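Local coordinates for 4-hydroxybenzoyl-CoA thioesterase (Bacillus halodurans, PDB 5WH9), which probably hydrolyses aryl-coenzyme A thioesters such as gentisyl-CoA, as a hotdog-fold thioesterase, at residues P24-W29 with V100-H105; D31-H36 with I76-R81; F43-L48 with I53-V58; A66-A71 with F94-R99. All coordinates share one frame; numbering follows the deposited sequence.

Contact 1: P24-W29 with V100-H105; sequences PNYYKW and VIASGH
Tyr26 turns one side of its ring, carbons CD2 and CE2, to strand 99-111 and meets two aliphatic side chains there. Ala102 CB approaches obliquely, 3.8 Å from Tyr26 CE2. Ile101 comes to the ring edge instead: its CD1 lies near the ring plane, 4.1 Å from Tyr26 CE2, and the two side chains cross at about a right angle. Ile101 reaches this far because its CG1 is set between the backbone N and the carbonyl carbon (chi1 61°) and CD1 then folds round toward the helix. The irregular backbone pairing of Phe94 with both Ile101 and Ala102, consistent with a bulge, probably lets these neighbouring residues face one ring. Alanine suits the nearer position, where a methyl group is enough to reach the ring, while isoleucine has the length to reach it from farther away. Phe64 and Phe94 meet the same tyrosine ring edge-to-face, completing an aromatic cluster between the first turn of helix 25-40 and the sheet. The chemistry across these two segments is purely apolar, and only 82 Å² is buried, which implies that this non-directional contact holds Tyr26 together with the surrounding rings rather than alone.

Contact 2: D31-H36 with I76-R81; sequences DEACHH and IRTSIR
Ala33 carries the contact of residues 31-36 with Ile76 and Thr78 of strand 73-80, and the residues before and after it turn to other partners. At Asp31 the backbone oxygen is gripped twice from further along the helix: the ring nitrogen His35 ND1 donates to Asp31 O over 2.9 Å, nearly straight at 168°, while His35 N makes the usual helical bond to it. The two donors arrive from opposite faces of the carbonyl plane, and the oxygen lies almost in the plane of the imidazole, an arrangement that helps fix the ring's rotation. The Asp31 carboxylate forms a salt bridge with Arg108, and Glu32 one with Lys28 besides a hydrogen bond with the Tyr6 hydroxyl. Ala33 then directs its methyl group at the strand, 3.7 Å from Thr78 OG1 and 3.9 Å from Ile76 CD1; Ile76 CG2 is nearly as close to that methyl, at 4.0 Å, so both branches of the isoleucine embrace it. Thr78 presents its hydroxyl because OG1 stands anti to the carbonyl carbon (chi1 -58°). Elsewhere on the helix, Trp29 packs on Ile76 and Phe37 on Thr78. Cys34 points away from this strand and packs on Phe55, and the ring of His35 also meets Phe12 and Phe70 of the third subunit. A long helix wrapped by a curved antiparallel sheet is the hallmark of the hotdog fold; here a small residue, Ala33, lets the two lie close.

Contact 3: F43-L48 with I53-V58; sequences FPTSEL and IGFPIV
The short helix 45-50 and the extended chain that leads from it into strand 57-64 form a compact reversal, joined mainly by Thr45 and Leu48 with Ile53 and Phe55. Ile53 N donates to Leu48 O over 2.8 Å at 163°, so the backbone itself closes the turn. Beside this bond, Leu48 CD2 rests against Ile53 CG2 at 3.9 Å. One turn earlier, Thr45 offers its methyl group, CG2, to the end of the Phe55 ring, 3.7 Å from CZ, the side chains crossing at about a right angle. Leu48 CD1 reaches the same ring more loosely, 4.3 Å from Phe55 CE1. Phe55 gets there with an unusual first torsion (chi1 30°), away from a staggered position, which swings the ring back toward the helix; Cys34 and Leu38 touch it too, and His35 meets it edge-to-face. A flat, wide ring suits this place because it spans both helices. Cutting this ring back to an alanine is likely to open a gap beside Thr45 CG2 and Leu48 CD1 and to remove one of the rings that meet His35. Thr45 also packs on Phe70 of the third subunit, so the turn lies at an interface. A short helix after the long one, returning the chain to the antiparallel sheet, is consistent with the connection of a hotdog-fold thioesterase.

Contact 4: A66-A71 with F94-R99; sequences APLLFA and FIKQGR
Lys96 and the loop 66-71 meet through one polar and one apolar contact. The polar one is a hydrogen bond from Lys96 NZ to Pro67 O, rather long at 3.3 Å, with the ammonium group in the carbonyl plane and a C=O...N angle of 159°. The stronger partner of Lys96 NZ is Asp72, which forms a salt bridge with it and also accepts from Leu69 N, tying the loop to the lysine a second time. The apolar contact lies further back along the lysine side chain, where Leu68 CD2 packs on Lys96 CD at 3.8 Å as the two side chains slide past each other in opposite directions. Extended with CG anti to the backbone N (chi1 160°) and bent at chi3, the lysine brings its CD methylene beside the leucine before its end reaches the carbonyl. Leu68 also touches Tyr26 and Trp29. In backbone terms, Lys96 opens a type I' turn, whose own bond runs from Arg99 N to Lys96 O at 2.9 Å; Lys96 N to Arg99 O, at 2.8 Å, completes the hairpin's closing pair. With methionine in place of Lys96, Asp72 would probably be left without its charged mate and Pro67 O without this donor. The chemistry implies a mixed attachment, in which charge holds the loop while the lysine's hydrocarbon part packs against Leu68.

Overall arrangement
All four contacts involve the strands of one antiparallel sheet or the chain leading into them, and contacts 1 and 2 share helix 25-40. Their centres are 10 Å apart, and Trp29 O lies 3.6 Å from Ile76 CD1. Contact 4 adjoins contact 1 through backbone pairing of Phe94 with Ile101 and Ala102, their centres 11 Å apart; contact 3 adjoins contact 2 where Phe55 meets His35 and Cys34. Contacts 3 and 4 lie at opposite ends, about 28 Å between centres. The 66-71 loop of the third subunit, through Phe70, packs on Thr45 of contact 3 and meets His35 of contact 2. Hotdog thioesterases generally place their active sites at subunit interfaces; no site is identified here.

Contact 1: P24-W29 with V100-H105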
# COMPACT_ATOMS: atom_id res chain seq x y z
N PRO B 24 -4.14 -1.92 -8.89
CA PRO B 24 -2.72 -2.14 -8.82
C PRO B 24 -2.69 -3.30 -7.89
O PRO B 24 -1.83 -4.16 -8.10
CB PRO B 24 -2.15 -0.90 -8.14
CG PRO B 24 -3.05 0.20 -8.59
CD PRO B 24 -4.41 -0.42 -8.73
N ASN B 25 -3.55 -3.39 -6.88
CA ASN B 25 -3.28 -4.59 -6.14
C ASN B 25 -3.11 -5.84 -7.00
O ASN B 25 -2.43 -6.73 -6.61
CB ASN B 25 -4.30 -4.85 -5.04
CG ASN B 25 -4.25 -3.80 -3.96
OD1 ASN B 25 -5.17 -3.09 -3.75
ND2 ASN B 25 -3.15 -3.69 -3.33
N TYR B 26 -3.77 -5.88 -8.16
CA TYR B 26 -3.61 -7.03 -9.03
C TYR B 26 -2.13 -7.19 -9.43
O TYR B 26 -1.65 -8.31 -9.64
CB TYR B 26 -4.48 -6.91 -10.27
CG TYR B 26 -5.96 -7.07 -10.04
CD1 TYR B 26 -6.71 -6.03 -9.52
CD2 TYR B 26 -6.62 -8.24 -10.39
CE1 TYR B 26 -8.06 -6.16 -9.31
CE2 TYR B 26 -7.99 -8.38 -10.19
CZ TYR B 26 -8.70 -7.33 -9.64
OH TYR B 26 -10.07 -7.42 -9.44
N TYR B 27 -1.42 -6.07 -9.56
CA TYR B 27 0.00 -6.10 -9.92
C TYR B 27 0.85 -6.56 -8.74
O TYR B 27 1.82 -7.29 -8.93
CB TYR B 27 0.45 -4.74 -10.46
CG TYR B 27 -0.36 -4.35 -11.68
CD1 TYR B 27 0.03 -4.79 -12.94
CD2 TYR B 27 -1.54 -3.62 -11.57
CE1 TYR B 27 -0.71 -4.47 -14.08
CE2 TYR B 27 -2.31 -3.31 -12.71
CZ TYR B 27 -1.88 -3.75 -13.96
OH TYR B 27 -2.58 -3.44 -15.11
N LYS B 28 0.47 -6.13 -7.54
CA LYS B 28 1.08 -6.58 -6.29
C LYS B 28 0.96 -8.10 -6.22
O LYS B 28 1.92 -8.81 -5.90
CB LYS B 28 0.36 -5.89 -5.10
CG LYS B 28 0.61 -6.41 -3.68
CD LYS B 28 -0.64 -6.11 -2.79
CE LYS B 28 -0.39 -6.14 -1.26
NZ LYS B 28 -0.02 -7.46 -0.62
N TRP B 29 -0.23 -8.61 -6.54
CA TRP B 29 -0.45 -10.04 -6.44
C TRP B 29 0.34 -10.79 -7.50
O TRP B 29 0.85 -11.87 -7.22
CB TRP B 29 -1.94 -10.38 -6.51
CG TRP B 29 -2.69 -9.97 -5.29
CD1 TRP B 29 -2.28 -10.10 -3.99
CD2 TRP B 29 -3.98 -9.36 -5.24
NE1 TRP B 29 -3.24 -9.59 -3.15
CE2 TRP B 29 -4.29 -9.13 -3.90
CE3 TRP B 29 -4.91 -8.97 -6.22
CZ2 TRP B 29 -5.50 -8.55 -3.49
CZ3 TRP B 29 -6.08 -8.39 -5.83
CH2 TRP B 29 -6.37 -8.19 -4.48
N VAL B 100 -11.79 -17.64 -14.38
CA VAL B 100 -10.82 -16.57 -14.62
C VAL B 100 -11.47 -15.17 -14.59
O VAL B 100 -12.26 -14.81 -15.47
CB VAL B 100 -10.05 -16.75 -15.96
CG1 VAL B 100 -9.05 -15.62 -16.12
CG2 VAL B 100 -9.34 -18.10 -16.00
N ILE B 101 -11.14 -14.39 -13.58
CA ILE B 101 -11.73 -13.06 -13.42
C ILE B 101 -10.77 -11.92 -13.74
O ILE B 101 -11.12 -10.75 -13.63
CB ILE B 101 -12.29 -12.88 -11.99
CG1 ILE B 101 -11.16 -13.01 -10.96
CG2 ILE B 101 -13.40 -13.89 -11.73
CD1 ILE B 101 -10.24 -11.74 -10.90
N ALA B 102 -9.55 -12.26 -14.15
CA ALA B 102 -8.57 -11.28 -14.59
C ALA B 102 -7.39 -12.07 -15.12
O ALA B 102 -7.13 -13.17 -14.65
CB ALA B 102 -8.14 -10.37 -13.43
N SER B 103 -6.68 -11.51 -16.09
CA SER B 103 -5.46 -12.16 -16.58
C SER B 103 -4.47 -11.15 -17.13
O SER B 103 -4.83 -10.21 -17.83
CB SER B 103 -5.79 -13.23 -17.63
OG SER B 103 -6.56 -12.69 -18.68
N GLY B 104 -3.20 -11.34 -16.80
CA GLY B 104 -2.19 -10.46 -17.31
C GLY B 104 -0.87 -11.14 -17.55
O GLY B 104 -0.77 -12.37 -17.53
N HIS B 105 0.15 -10.34 -17.79
CA HIS B 105 1.48 -10.88 -17.88
C HIS B 105 2.48 -9.86 -17.38
O HIS B 105 2.15 -8.68 -17.23
CB HIS B 105 1.82 -11.32 -19.31
CG HIS B 105 1.85 -10.21 -20.30
ND1 HIS B 105 2.98 -9.45 -20.54
CD2 HIS B 105 0.89 -9.71 -21.12
CE1 HIS B 105 2.71 -8.53 -21.45
NE2 HIS B 105 1.45 -8.68 -21.82

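Contact 2: D31-H36 with I76-R81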
# COMPACT_ATOMS: atom_id res chain seq x y z
N ASP B 31 3.20 -9.71 -8.73
CA ASP B 31 4.55 -9.68 -8.21
C ASP B 31 4.74 -10.82 -7.19
O ASP B 31 5.75 -11.53 -7.20
CB ASP B 31 4.87 -8.33 -7.60
CG ASP B 31 6.31 -8.21 -7.20
OD1 ASP B 31 7.15 -7.87 -8.05
OD2 ASP B 31 6.61 -8.46 -6.02
N GLU B 32 3.75 -11.01 -6.31
CA GLU B 32 3.85 -12.08 -5.32
C GLU B 32 3.82 -13.45 -5.99
O GLU B 32 4.57 -14.34 -5.62
CB GLU B 32 2.72 -11.97 -4.30
CG GLU B 32 2.70 -10.64 -3.61
CD GLU B 32 1.54 -10.48 -2.63
OE1 GLU B 32 0.82 -11.47 -2.34
OE2 GLU B 32 1.36 -9.35 -2.15
N ALA B 33 2.96 -13.62 -6.98
CA ALA B 33 2.92 -14.89 -7.68
C ALA B 33 4.28 -15.17 -8.30
O ALA B 33 4.79 -16.29 -8.19
CB ALA B 33 1.84 -14.91 -8.73
N CYS B 34 4.86 -14.16 -8.95
CA CYS B 34 6.16 -14.31 -9.60
C CYS B 34 7.22 -14.84 -8.65
O CYS B 34 7.96 -15.76 -9.00
CB CYS B 34 6.65 -12.99 -10.19
SG CYS B 34 8.40 -13.04 -10.72
N HIS B 35 7.31 -14.24 -7.46
CA HIS B 35 8.27 -14.65 -6.44
C HIS B 35 7.98 -16.05 -5.93
O HIS B 35 8.89 -16.83 -5.63
CB HIS B 35 8.21 -13.70 -5.25
CG HIS B 35 8.96 -12.42 -5.44
ND1 HIS B 35 8.40 -11.31 -6.05
CD2 HIS B 35 10.21 -12.07 -5.09
CE1 HIS B 35 9.29 -10.34 -6.08
NE2 HIS B 35 10.40 -10.77 -5.49
N HIS B 36 6.70 -16.35 -5.79
CA HIS B 36 6.30 -17.66 -5.30
C HIS B 36 6.58 -18.70 -6.36
O HIS B 36 6.84 -19.86 -6.07
CB HIS B 36 4.81 -17.66 -4.96
CG HIS B 36 4.25 -19.03 -4.75
ND1 HIS B 36 3.87 -19.84 -5.80
CD2 HIS B 36 3.97 -19.72 -3.62
CE1 HIS B 36 3.39 -20.97 -5.32
NE2 HIS B 36 3.44 -20.92 -4.00
N ILE B 76 -3.63 -17.60 -8.31
CA ILE B 76 -3.13 -17.22 -9.60
C ILE B 76 -2.43 -18.41 -10.23
O ILE B 76 -1.65 -19.09 -9.57
CB ILE B 76 -2.12 -16.06 -9.50
CG1 ILE B 76 -2.83 -14.75 -9.14
CG2 ILE B 76 -1.39 -15.92 -10.82
CD1 ILE B 76 -1.88 -13.59 -8.79
N ARG B 77 -2.71 -18.65 -11.51
CA ARG B 77 -1.99 -19.67 -12.27
C ARG B 77 -0.90 -18.99 -13.09
O ARG B 77 -1.20 -18.18 -13.97
CB ARG B 77 -2.92 -20.41 -13.24
CG ARG B 77 -3.86 -21.39 -12.59
CD ARG B 77 -4.27 -22.52 -13.55
NE ARG B 77 -5.23 -23.41 -12.92
CZ ARG B 77 -6.55 -23.32 -13.07
NH1 ARG B 77 -7.08 -22.41 -13.89
NH2 ARG B 77 -7.35 -24.16 -12.42
N THR B 78 0.36 -19.32 -12.80
CA THR B 78 1.46 -18.69 -13.49
C THR B 78 2.13 -19.67 -14.42
O THR B 78 2.48 -20.78 -14.03
CB THR B 78 2.49 -18.13 -12.50
OG1 THR B 78 1.84 -17.20 -11.63
CG2 THR B 78 3.60 -17.42 -13.23
N SER B 79 2.27 -19.28 -15.67
CA SER B 79 3.04 -20.07 -16.62
C SER B 79 4.10 -19.15 -17.22
O SER B 79 3.98 -17.93 -17.13
CB SER B 79 2.12 -20.65 -17.68
OG SER B 79 1.18 -19.70 -18.14
N ILE B 80 5.14 -19.73 -17.80
CA ILE B 80 6.18 -18.93 -18.44
C ILE B 80 6.07 -19.06 -19.96
O ILE B 80 5.90 -20.16 -20.47
CB ILE B 80 7.58 -19.31 -17.95
CG1 ILE B 80 8.62 -18.33 -18.50
CG2 ILE B 80 7.92 -20.73 -18.36
CD1 ILE B 80 9.99 -18.54 -17.92
N ARG B 81 6.05 -17.95 -20.62
CA ARG B 81 5.74 -17.94 -22.01
C ARG B 81 6.57 -17.25 -23.06
O ARG B 81 6.12 -17.27 -24.15
CB ARG B 81 4.30 -17.54 -22.17
CG ARG B 81 4.08 -16.07 -22.32
CD ARG B 81 3.01 -15.86 -23.34
NE ARG B 81 2.83 -14.47 -23.52
CZ ARG B 81 1.98 -13.76 -22.83
NH1 ARG B 81 1.21 -14.30 -21.91
NH2 ARG B 81 1.94 -12.49 -23.07

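Contact 3: F43-L48 with I53-V58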
# COMPACT_ATOMS: atom_id res chain seq x y z
N PHE B 43 14.38 -21.68 -6.55
CA PHE B 43 15.20 -20.49 -6.44
C PHE B 43 14.53 -19.48 -5.50
O PHE B 43 13.84 -18.58 -5.97
CB PHE B 43 15.44 -19.88 -7.82
CG PHE B 43 15.86 -20.90 -8.86
CD1 PHE B 43 17.20 -21.19 -9.06
CD2 PHE B 43 14.90 -21.59 -9.60
CE1 PHE B 43 17.59 -22.13 -10.00
CE2 PHE B 43 15.28 -22.54 -10.54
CZ PHE B 43 16.63 -22.81 -10.75
N PRO B 44 14.70 -19.67 -4.18
CA PRO B 44 14.12 -18.78 -3.15
C PRO B 44 14.57 -17.35 -3.39
O PRO B 44 15.74 -17.05 -3.20
CB PRO B 44 14.75 -19.27 -1.84
CG PRO B 44 15.19 -20.67 -2.12
CD PRO B 44 15.45 -20.80 -3.60
N THR B 45 13.64 -16.48 -3.77
CA THR B 45 14.00 -15.14 -4.21
C THR B 45 14.56 -14.24 -3.09
O THR B 45 15.24 -13.27 -3.38
CB THR B 45 12.81 -14.48 -4.90
OG1 THR B 45 11.76 -14.28 -3.95
CG2 THR B 45 12.30 -15.39 -6.03
N SER B 46 14.27 -14.57 -1.84
CA SER B 46 14.88 -13.86 -0.70
C SER B 46 16.39 -14.01 -0.74
O SER B 46 17.14 -13.10 -0.37
CB SER B 46 14.37 -14.44 0.63
OG SER B 46 14.65 -15.83 0.72
N GLU B 47 16.81 -15.18 -1.19
CA GLU B 47 18.22 -15.51 -1.35
C GLU B 47 18.82 -14.65 -2.45
O GLU B 47 19.89 -14.08 -2.29
CB GLU B 47 18.35 -17.01 -1.68
CG GLU B 47 19.71 -17.41 -2.21
CD GLU B 47 20.83 -17.12 -1.23
OE1 GLU B 47 20.56 -17.12 -0.00
OE2 GLU B 47 21.97 -16.88 -1.70
N LEU B 48 18.13 -14.51 -3.57
CA LEU B 48 18.62 -13.67 -4.65
C LEU B 48 18.73 -12.18 -4.29
O LEU B 48 19.72 -11.55 -4.61
CB LEU B 48 17.75 -13.84 -5.88
CG LEU B 48 17.72 -15.26 -6.43
CD1 LEU B 48 16.45 -15.51 -7.21
CD2 LEU B 48 18.94 -15.51 -7.28
N ILE B 53 20.57 -9.87 -6.64
CA ILE B 53 20.18 -10.42 -7.92
C ILE B 53 18.68 -10.25 -8.02
O ILE B 53 17.95 -10.49 -7.07
CB ILE B 53 20.55 -11.90 -8.03
CG1 ILE B 53 22.05 -12.07 -7.86
CG2 ILE B 53 20.13 -12.44 -9.38
CD1 ILE B 53 22.50 -13.50 -7.97
N GLY B 54 18.21 -9.81 -9.17
CA GLY B 54 16.79 -9.58 -9.32
C GLY B 54 16.24 -9.94 -10.69
O GLY B 54 16.97 -10.44 -11.56
N PHE B 55 14.94 -9.71 -10.88
CA PHE B 55 14.25 -10.02 -12.12
C PHE B 55 13.25 -8.91 -12.36
O PHE B 55 12.04 -9.12 -12.34
CB PHE B 55 13.55 -11.38 -12.03
CG PHE B 55 13.09 -11.72 -10.64
CD1 PHE B 55 13.98 -12.26 -9.73
CD2 PHE B 55 11.80 -11.44 -10.23
CE1 PHE B 55 13.58 -12.54 -8.43
CE2 PHE B 55 11.39 -11.73 -8.93
CZ PHE B 55 12.29 -12.28 -8.04
N PRO B 56 13.77 -7.69 -12.58
CA PRO B 56 13.00 -6.45 -12.68
C PRO B 56 11.97 -6.51 -13.80
O PRO B 56 12.21 -7.13 -14.84
CB PRO B 56 14.06 -5.41 -13.02
CG PRO B 56 15.32 -5.99 -12.47
CD PRO B 56 15.21 -7.45 -12.75
N ILE B 57 10.85 -5.84 -13.60
CA ILE B 57 9.80 -5.79 -14.59
C ILE B 57 10.21 -4.82 -15.70
O ILE B 57 10.79 -3.76 -15.42
CB ILE B 57 8.50 -5.31 -13.94
CG1 ILE B 57 7.30 -5.57 -14.84
CG2 ILE B 57 8.60 -3.82 -13.57
CD1 ILE B 57 6.83 -6.98 -14.77
N VAL B 58 9.93 -5.15 -16.95
CA VAL B 58 10.08 -4.16 -18.03
C VAL B 58 8.72 -3.71 -18.56
O VAL B 58 8.59 -2.61 -19.10
CB VAL B 58 10.94 -4.66 -19.19
CG1 VAL B 58 12.40 -4.63 -18.81
CG2 VAL B 58 10.56 -6.05 -19.54

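Contact 4: A66-A71 with F94-R99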
# COMPACT_ATOMS: atom_id res chain seq x y z
N ALA B 66 -14.02 -9.52 -14.00
CA ALA B 66 -15.00 -9.44 -12.91
C ALA B 66 -14.36 -8.94 -11.60
O ALA B 66 -13.17 -9.14 -11.37
CB ALA B 66 -15.66 -10.79 -12.69
N PRO B 67 -15.15 -8.30 -10.75
CA PRO B 67 -14.62 -7.72 -9.50
C PRO B 67 -14.20 -8.70 -8.40
O PRO B 67 -14.84 -9.74 -8.21
CB PRO B 67 -15.79 -6.86 -9.01
CG PRO B 67 -17.00 -7.51 -9.57
CD PRO B 67 -16.59 -8.06 -10.91
N LEU B 68 -13.14 -8.35 -7.67
CA LEU B 68 -12.76 -8.99 -6.42
C LEU B 68 -13.22 -8.06 -5.30
O LEU B 68 -13.17 -6.84 -5.43
CB LEU B 68 -11.25 -9.19 -6.36
CG LEU B 68 -10.62 -10.15 -7.36
CD1 LEU B 68 -9.09 -10.16 -7.30
CD2 LEU B 68 -11.18 -11.57 -7.20
N LEU B 69 -13.62 -8.92 -4.47
CA LEU B 69 -14.29 -8.32 -3.32
C LEU B 69 -13.58 -8.71 -2.04
O LEU B 69 -12.81 -9.68 -2.02
CB LEU B 69 -15.75 -8.75 -3.26
CG LEU B 69 -16.67 -8.51 -4.46
CD1 LEU B 69 -18.04 -9.15 -4.20
CD2 LEU B 69 -16.82 -7.02 -4.74
N PHE B 70 -13.82 -7.96 -0.98
CA PHE B 70 -13.25 -8.28 0.32
C PHE B 70 -13.55 -9.72 0.74
O PHE B 70 -14.69 -10.18 0.70
CB PHE B 70 -13.73 -7.27 1.36
CG PHE B 70 -13.38 -7.64 2.78
CD1 PHE B 70 -12.14 -8.15 3.09
CD2 PHE B 70 -14.30 -7.46 3.80
CE1 PHE B 70 -11.82 -8.48 4.39
CE2 PHE B 70 -13.99 -7.79 5.09
CZ PHE B 70 -12.75 -8.30 5.39
N ALA B 71 -12.49 -10.43 1.11
CA ALA B 71 -12.54 -11.80 1.65
C ALA B 71 -12.58 -12.86 0.57
O ALA B 71 -12.57 -14.05 0.88
CB ALA B 71 -13.70 -11.99 2.65
N PHE B 94 -5.97 -14.96 -12.78
CA PHE B 94 -6.67 -14.92 -11.51
C PHE B 94 -7.89 -15.81 -11.58
O PHE B 94 -8.74 -15.65 -12.48
CB PHE B 94 -7.08 -13.50 -11.14
CG PHE B 94 -5.92 -12.58 -10.95
CD1 PHE B 94 -5.16 -12.17 -12.05
CD2 PHE B 94 -5.56 -12.15 -9.68
CE1 PHE B 94 -4.08 -11.34 -11.88
CE2 PHE B 94 -4.47 -11.30 -9.50
CZ PHE B 94 -3.73 -10.91 -10.60
N ILE B 95 -7.95 -16.75 -10.65
CA ILE B 95 -9.07 -17.66 -10.57
C ILE B 95 -9.86 -17.42 -9.28
O ILE B 95 -9.32 -17.49 -8.18
CB ILE B 95 -8.63 -19.13 -10.70
CG1 ILE B 95 -8.21 -19.44 -12.14
CG2 ILE B 95 -9.79 -20.07 -10.35
CD1 ILE B 95 -6.80 -19.15 -12.44
N LYS B 96 -11.13 -17.11 -9.44
CA LYS B 96 -12.05 -17.01 -8.34
C LYS B 96 -13.27 -17.86 -8.66
O LYS B 96 -13.84 -17.76 -9.76
CB LYS B 96 -12.49 -15.56 -8.16
CG LYS B 96 -13.77 -15.40 -7.38
CD LYS B 96 -14.11 -13.95 -7.19
CE LYS B 96 -15.61 -13.73 -7.19
NZ LYS B 96 -15.95 -12.38 -6.66
N GLN B 97 -13.65 -18.71 -7.70
CA GLN B 97 -14.82 -19.56 -7.84
C GLN B 97 -14.69 -20.41 -9.09
O GLN B 97 -15.64 -20.60 -9.83
CB GLN B 97 -16.09 -18.71 -7.91
CG GLN B 97 -16.27 -17.81 -6.69
CD GLN B 97 -17.58 -17.04 -6.72
OE1 GLN B 97 -18.10 -16.73 -7.79
NE2 GLN B 97 -18.12 -16.73 -5.55
N GLY B 98 -13.47 -20.90 -9.32
CA GLY B 98 -13.21 -21.79 -10.43
C GLY B 98 -13.15 -21.12 -11.80
O GLY B 98 -12.92 -21.80 -12.79
N ARG B 99 -13.32 -19.79 -11.83
CA ARG B 99 -13.31 -19.03 -13.08
C ARG B 99 -12.21 -17.97 -13.16
O ARG B 99 -11.76 -17.44 -12.13
CB ARG B 99 -14.66 -18.34 -13.27
CG ARG B 99 -15.83 -19.30 -13.32
CD ARG B 99 -17.12 -18.56 -13.63
NE ARG B 99 -16.90 -17.48 -14.60
CZ ARG B 99 -16.96 -16.18 -14.32
NH1 ARG B 99 -17.24 -15.78 -13.09
NH2 ARG B 99 -16.74 -15.29 -15.27